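PDB 6GAQ: flavodoxin from Bacillus cereus, which binds flavin mononucleotide and probably serves as a low-potential electron donor to a number of redox enzymes. Local coordinates for residues I11-A16 and V40-M45; K30-A35 and F146-A151. All blocks are in the same frame, centred on the assembly; numbering follows the deposited sequence.

Contact 1 (I11-A16 and V40-M45)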
loop_
_atom_site.group_PDB
_atom_site.type_symbol
_atom_site.label_atom_id
_atom_site.label_comp_id
_atom_site.label_asym_id
_atom_site.label_seq_id
_atom_site.Cartn_x
_atom_site.Cartn_y
_atom_site.Cartn_z
ATOM N N ILE A 11 7.135 -10.653 -0.288
ATOM C CA ILE A 11 6.418 -9.399 -0.088
ATOM C C ILE A 11 5.867 -8.918 -1.422
ATOM O O ILE A 11 6.568 -8.939 -2.441
ATOM C CB ILE A 11 7.320 -8.328 0.555
ATOM C CG1 ILE A 11 7.808 -8.801 1.926
ATOM C CG2 ILE A 11 6.573 -7.010 0.692
ATOM C CD1 ILE A 11 8.597 -7.760 2.690
ATOM N N LEU A 12 4.607 -8.487 -1.412
ATOM C CA LEU A 12 3.933 -7.978 -2.597
ATOM C C LEU A 12 3.551 -6.521 -2.386
ATOM O O LEU A 12 3.039 -6.149 -1.323
ATOM C CB LEU A 12 2.682 -8.805 -2.916
ATOM C CG LEU A 12 1.541 -8.094 -3.650
ATOM C CD1 LEU A 12 1.886 -7.880 -5.118
ATOM C CD2 LEU A 12 0.243 -8.872 -3.509
ATOM N N ILE A 13 3.801 -5.700 -3.401
ATOM C CA ILE A 13 3.427 -4.290 -3.394
ATOM C C ILE A 13 2.406 -4.097 -4.509
ATOM O O ILE A 13 2.766 -4.036 -5.691
ATOM C CB ILE A 13 4.634 -3.363 -3.578
ATOM C CG1 ILE A 13 5.660 -3.596 -2.468
ATOM C CG2 ILE A 13 4.189 -1.908 -3.591
ATOM C CD1 ILE A 13 6.950 -2.837 -2.666
ATOM N N ALA A 14 1.132 -4.008 -4.141
ATOM C CA ALA A 14 0.053 -3.742 -5.083
ATOM C C ALA A 14 -0.378 -2.290 -4.927
ATOM O O ALA A 14 -0.776 -1.871 -3.834
ATOM C CB ALA A 14 -1.128 -4.686 -4.851
ATOM N N TYR A 15 -0.296 -1.522 -6.012
ATOM C CA TYR A 15 -0.538 -0.090 -5.955
ATOM C C TYR A 15 -1.526 0.336 -7.033
ATOM O O TYR A 15 -1.595 -0.260 -8.111
ATOM C CB TYR A 15 0.770 0.709 -6.103
ATOM C CG TYR A 15 1.376 0.674 -7.489
ATOM C CD1 TYR A 15 1.080 1.658 -8.426
ATOM C CD2 TYR A 15 2.254 -0.337 -7.858
ATOM C CE1 TYR A 15 1.632 1.629 -9.692
ATOM C CE2 TYR A 15 2.813 -0.373 -9.122
ATOM C CZ TYR A 15 2.500 0.613 -10.035
ATOM O OH TYR A 15 3.053 0.583 -11.294
ATOM N N ALA A 16 -2.287 1.383 -6.721
ATOM C CA ALA A 16 -3.177 2.044 -7.670
ATOM C C ALA A 16 -2.659 3.461 -7.874
ATOM O O ALA A 16 -2.653 4.266 -6.936
ATOM C CB ALA A 16 -4.617 2.056 -7.165
ATOM N N VAL A 40 10.522 -9.219 -3.690
ATOM C CA VAL A 40 9.583 -8.103 -3.746
ATOM C C VAL A 40 8.983 -8.040 -5.144
ATOM O O VAL A 40 9.681 -7.736 -6.119
ATOM C CB VAL A 40 10.261 -6.778 -3.375
ATOM C CG1 VAL A 40 9.228 -5.673 -3.228
ATOM C CG2 VAL A 40 11.068 -6.944 -2.097
ATOM N N VAL A 41 7.681 -8.310 -5.240
ATOM C CA VAL A 41 6.932 -8.214 -6.489
ATOM C C VAL A 41 6.153 -6.907 -6.489
ATOM O O VAL A 41 5.567 -6.517 -5.471
ATOM C CB VAL A 41 5.993 -9.424 -6.669
ATOM C CG1 VAL A 41 5.112 -9.250 -7.901
ATOM C CG2 VAL A 41 6.799 -10.710 -6.767
ATOM N N LEU A 42 6.150 -6.223 -7.633
ATOM C CA LEU A 42 5.518 -4.917 -7.785
ATOM C C LEU A 42 4.429 -5.023 -8.843
ATOM O O LEU A 42 4.722 -5.301 -10.011
ATOM C CB LEU A 42 6.558 -3.862 -8.175
ATOM C CG LEU A 42 6.171 -2.384 -8.182
ATOM C CD1 LEU A 42 6.189 -1.817 -6.771
ATOM C CD2 LEU A 42 7.116 -1.607 -9.086
ATOM N N GLN A 43 3.178 -4.798 -8.439
ATOM C CA GLN A 43 2.039 -4.989 -9.326
ATOM C C GLN A 43 1.038 -3.856 -9.159
ATOM O O GLN A 43 0.949 -3.234 -8.098
ATOM C CB GLN A 43 1.332 -6.326 -9.058
ATOM C CG GLN A 43 2.068 -7.548 -9.572
ATOM C CD GLN A 43 1.210 -8.799 -9.533
ATOM O OE1 GLN A 43 0.056 -8.761 -9.106
ATOM N NE2 GLN A 43 1.771 -9.915 -9.980
ATOM N N GLU A 44 0.283 -3.597 -10.224
ATOM C CA GLU A 44 -0.889 -2.741 -10.133
ATOM C C GLU A 44 -2.079 -3.554 -9.638
ATOM O O GLU A 44 -2.223 -4.738 -9.956
ATOM C CB GLU A 44 -1.208 -2.108 -11.490
ATOM C CG GLU A 44 0.012 -1.626 -12.264
ATOM C CD GLU A 44 -0.358 -0.822 -13.499
ATOM O OE1 GLU A 44 -1.518 -0.367 -13.590
ATOM O OE2 GLU A 44 0.511 -0.647 -14.381
ATOM N N MET A 45 -2.937 -2.911 -8.846
ATOM C CA MET A 45 -4.047 -3.622 -8.223
ATOM C C MET A 45 -5.283 -3.703 -9.108
ATOM O O MET A 45 -6.176 -4.510 -8.826
ATOM C CB MET A 45 -4.420 -2.966 -6.890
ATOM C CG MET A 45 -4.878 -1.526 -7.002
ATOM S SD MET A 45 -5.626 -0.938 -5.471
ATOM C CE MET A 45 -4.472 -1.583 -4.264
#
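Ile11 O accepts the N-H of Val41, and with this bond strand 11-16 takes up a parallel pairing with strand 40-44. Leu12, on the opposite face, has CD1 3.9 Å from Val41 O in van der Waals contact, and the Leu12 and Val41 side chains touch Tyr56. Ile13 is gripped twice: its N donates to Val41 O at 2.8 Å, and its O receives Gln43 N at a nearly straight 176°. Its branched side chain, suited to an extended backbone, reaches both neighbours on the face covered by helix 21-35. CD1 meets Val40 CG1 at 3.7 Å, while CG2 meets Leu42 CD1 at 3.8 Å. Ala14, on the same face as Leu12, is small, and Met45 CE comes within 3.7 Å of its O. Tyr15 N donates to Gln43 O. Its CB points away from strand 40-44, but chi1 71° sets CG between backbone N and carbonyl carbon, and the ring comes back beside that strand: CD2 lies 3.2 Å from Gln43 O, CE2 approaches Leu42 CG, and the hydroxyl end reaches Glu44 CG. Tyr15 O takes Met45 N from 48° above the carbonyl plane, where the second strand has ended. Ala16 CB rests 3.6 Å from Met45 SD, a flexible thioether beside a short side chain, both touching helix 73-81. This is the first beta-alpha-beta unit of the flavodoxin fold, whose leading strand runs into the FMN-binding loop that includes Ser17.

Contact 2 (K30-A35 and F146-A151)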
loop_
_atom_site.group_PDB
_atom_site.type_symbol
_atom_site.label_atom_id
_atom_site.label_comp_id
_atom_site.label_asym_id
_atom_site.label_seq_id
_atom_site.Cartn_x
_atom_site.Cartn_y
_atom_site.Cartn_z
ATOM N N LYS A 30 9.992 -0.652 -2.737
ATOM C CA LYS A 30 10.540 -1.900 -3.262
ATOM C C LYS A 30 12.061 -1.918 -3.178
ATOM O O LYS A 30 12.657 -2.936 -2.806
ATOM C CB LYS A 30 10.086 -2.108 -4.707
ATOM C CG LYS A 30 10.969 -3.065 -5.493
ATOM C CD LYS A 30 10.410 -3.343 -6.877
ATOM C CE LYS A 30 11.334 -4.261 -7.658
ATOM N NZ LYS A 30 11.720 -5.455 -6.855
ATOM N N VAL A 31 12.703 -0.800 -3.519
ATOM C CA VAL A 31 14.162 -0.745 -3.519
ATOM C C VAL A 31 14.707 -0.953 -2.111
ATOM O O VAL A 31 15.696 -1.672 -1.911
ATOM C CB VAL A 31 14.640 0.584 -4.132
ATOM C CG1 VAL A 31 16.087 0.839 -3.788
ATOM C CG2 VAL A 31 14.446 0.567 -5.641
ATOM N N SER A 32 14.070 -0.339 -1.110
ATOM C CA SER A 32 14.463 -0.582 0.276
ATOM C C SER A 32 14.266 -2.044 0.646
ATOM O O SER A 32 15.148 -2.673 1.242
ATOM C CB SER A 32 13.662 0.315 1.220
ATOM O OG SER A 32 13.796 -0.115 2.564
ATOM N N LEU A 33 13.104 -2.602 0.299
ATOM C CA LEU A 33 12.840 -4.008 0.566
ATOM C C LEU A 33 13.742 -4.926 -0.245
ATOM O O LEU A 33 13.893 -6.096 0.116
ATOM C CB LEU A 33 11.375 -4.332 0.279
ATOM C CG LEU A 33 10.339 -3.775 1.254
ATOM C CD1 LEU A 33 8.936 -4.144 0.799
ATOM C CD2 LEU A 33 10.604 -4.282 2.661
ATOM N N ASP A 34 14.330 -4.431 -1.338
ATOM C CA ASP A 34 15.303 -5.225 -2.080
ATOM C C ASP A 34 16.598 -5.384 -1.293
ATOM O O ASP A 34 17.218 -6.452 -1.318
ATOM C CB ASP A 34 15.594 -4.578 -3.433
ATOM C CG ASP A 34 14.513 -4.842 -4.458
ATOM O OD1 ASP A 34 13.717 -5.786 -4.267
ATOM O OD2 ASP A 34 14.461 -4.098 -5.460
ATOM N N ALA A 35 17.020 -4.326 -0.593
ATOM C CA ALA A 35 18.308 -4.346 0.095
ATOM C C ALA A 35 18.348 -5.425 1.168
ATOM O O ALA A 35 19.378 -6.083 1.358
ATOM C CB ALA A 35 18.601 -2.972 0.693
ATOM N N PHE A 146 9.519 4.138 6.443
ATOM C CA PHE A 146 8.363 3.246 6.424
ATOM C C PHE A 146 8.752 1.850 5.954
ATOM O O PHE A 146 8.381 0.847 6.574
ATOM C CB PHE A 146 7.270 3.837 5.529
ATOM C CG PHE A 146 6.031 2.990 5.440
ATOM C CD1 PHE A 146 5.037 3.089 6.399
ATOM C CD2 PHE A 146 5.856 2.104 4.389
ATOM C CE1 PHE A 146 3.894 2.313 6.316
ATOM C CE2 PHE A 146 4.718 1.324 4.302
ATOM C CZ PHE A 146 3.735 1.430 5.267
ATOM N N ALA A 147 9.509 1.769 4.857
ATOM C CA ALA A 147 9.869 0.469 4.301
ATOM C C ALA A 147 10.825 -0.295 5.208
ATOM O O ALA A 147 10.754 -1.527 5.281
ATOM C CB ALA A 147 10.482 0.644 2.912
ATOM N N ILE A 148 11.719 0.408 5.904
ATOM C CA ILE A 148 12.673 -0.266 6.779
ATOM C C ILE A 148 11.966 -0.844 7.999
ATOM O O ILE A 148 12.252 -1.970 8.422
ATOM C CB ILE A 148 13.805 0.699 7.176
ATOM C CG1 ILE A 148 14.763 0.904 6.000
ATOM C CG2 ILE A 148 14.560 0.176 8.389
ATOM C CD1 ILE A 148 15.742 2.041 6.200
ATOM N N ALA A 149 11.028 -0.089 8.578
ATOM C CA ALA A 149 10.278 -0.594 9.724
ATOM C C ALA A 149 9.456 -1.820 9.345
ATOM O O ALA A 149 9.308 -2.750 10.147
ATOM C CB ALA A 149 9.376 0.503 10.289
ATOM N N PHE A 150 8.912 -1.837 8.126
ATOM C CA PHE A 150 8.208 -3.022 7.648
ATOM C C PHE A 150 9.156 -4.207 7.530
ATOM O O PHE A 150 8.794 -5.340 7.872
ATOM C CB PHE A 150 7.544 -2.727 6.303
ATOM C CG PHE A 150 6.613 -3.808 5.835
ATOM C CD1 PHE A 150 5.313 -3.874 6.306
ATOM C CD2 PHE A 150 7.035 -4.753 4.913
ATOM C CE1 PHE A 150 4.452 -4.867 5.873
ATOM C CE2 PHE A 150 6.178 -5.746 4.475
ATOM C CZ PHE A 150 4.885 -5.802 4.956
ATOM N N ALA A 151 10.378 -3.966 7.050
ATOM C CA ALA A 151 11.363 -5.037 6.959
ATOM C C ALA A 151 11.786 -5.526 8.338
ATOM O O ALA A 151 12.101 -6.711 8.503
ATOM C CB ALA A 151 12.581 -4.566 6.165
#
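Ser32 and Ala147 bring the two helices together where their CA atoms come nearest, 6.2 Å apart. Small residues on both sides allow this: the segment axes come within 8.9 Å and diverge by 39°. Ser32 points its side chain at the other helix, and with OG anti to the backbone N (chi1 166°) the oxygen lies 3.4 Å from Ala147 CB and 3.7 Å from Ile148 CG1. These are van der Waals contacts, and no hydrogen bond joins the two segments. The apolar part belongs to Leu33, whose CD2 does all the touching. This methyl meets Ala151 CB at 4.0 Å, lies near the carbonyl oxygen of Ala147, and approaches Phe150 at the edge of the ring, near its plane, 4.2 Å from CD2. A branched leucine suits the place, since one residue can also reach Ile11, Val40 and Ile60 of the sheet below. Phe150 likewise extends to Ile11 and Ile60, so both helices share one apolar floor. A salt bridge within helix 21-35 joins Lys30 NZ to Asp34, its hydrogen bonds weak. Two neighbouring helices packed on the same face of a parallel sheet in this way are characteristic of the three-layered alpha/beta/alpha flavodoxin fold.

How the contacts relate
From the N terminus, strand 11-16 leads through helix 21-35 back to strand 40-44, and contact 1 closes this short loop, placing 40-44 at the edge of the sheet. Contact 2 closes a far longer one, from the end of helix 21-35 across the remaining strands to helix 137-152 near the C terminus. Because residues 30-35 lie between the two strands of contact 1, the loops cross. The contacts also touch: Lys30 NZ probably hydrogen-bonds Val40 O, Val40 CG2 packs on Leu33 CB, and Ile11 CD1 meets Phe150 CE2. Together they tie the first crossover unit to the last helix.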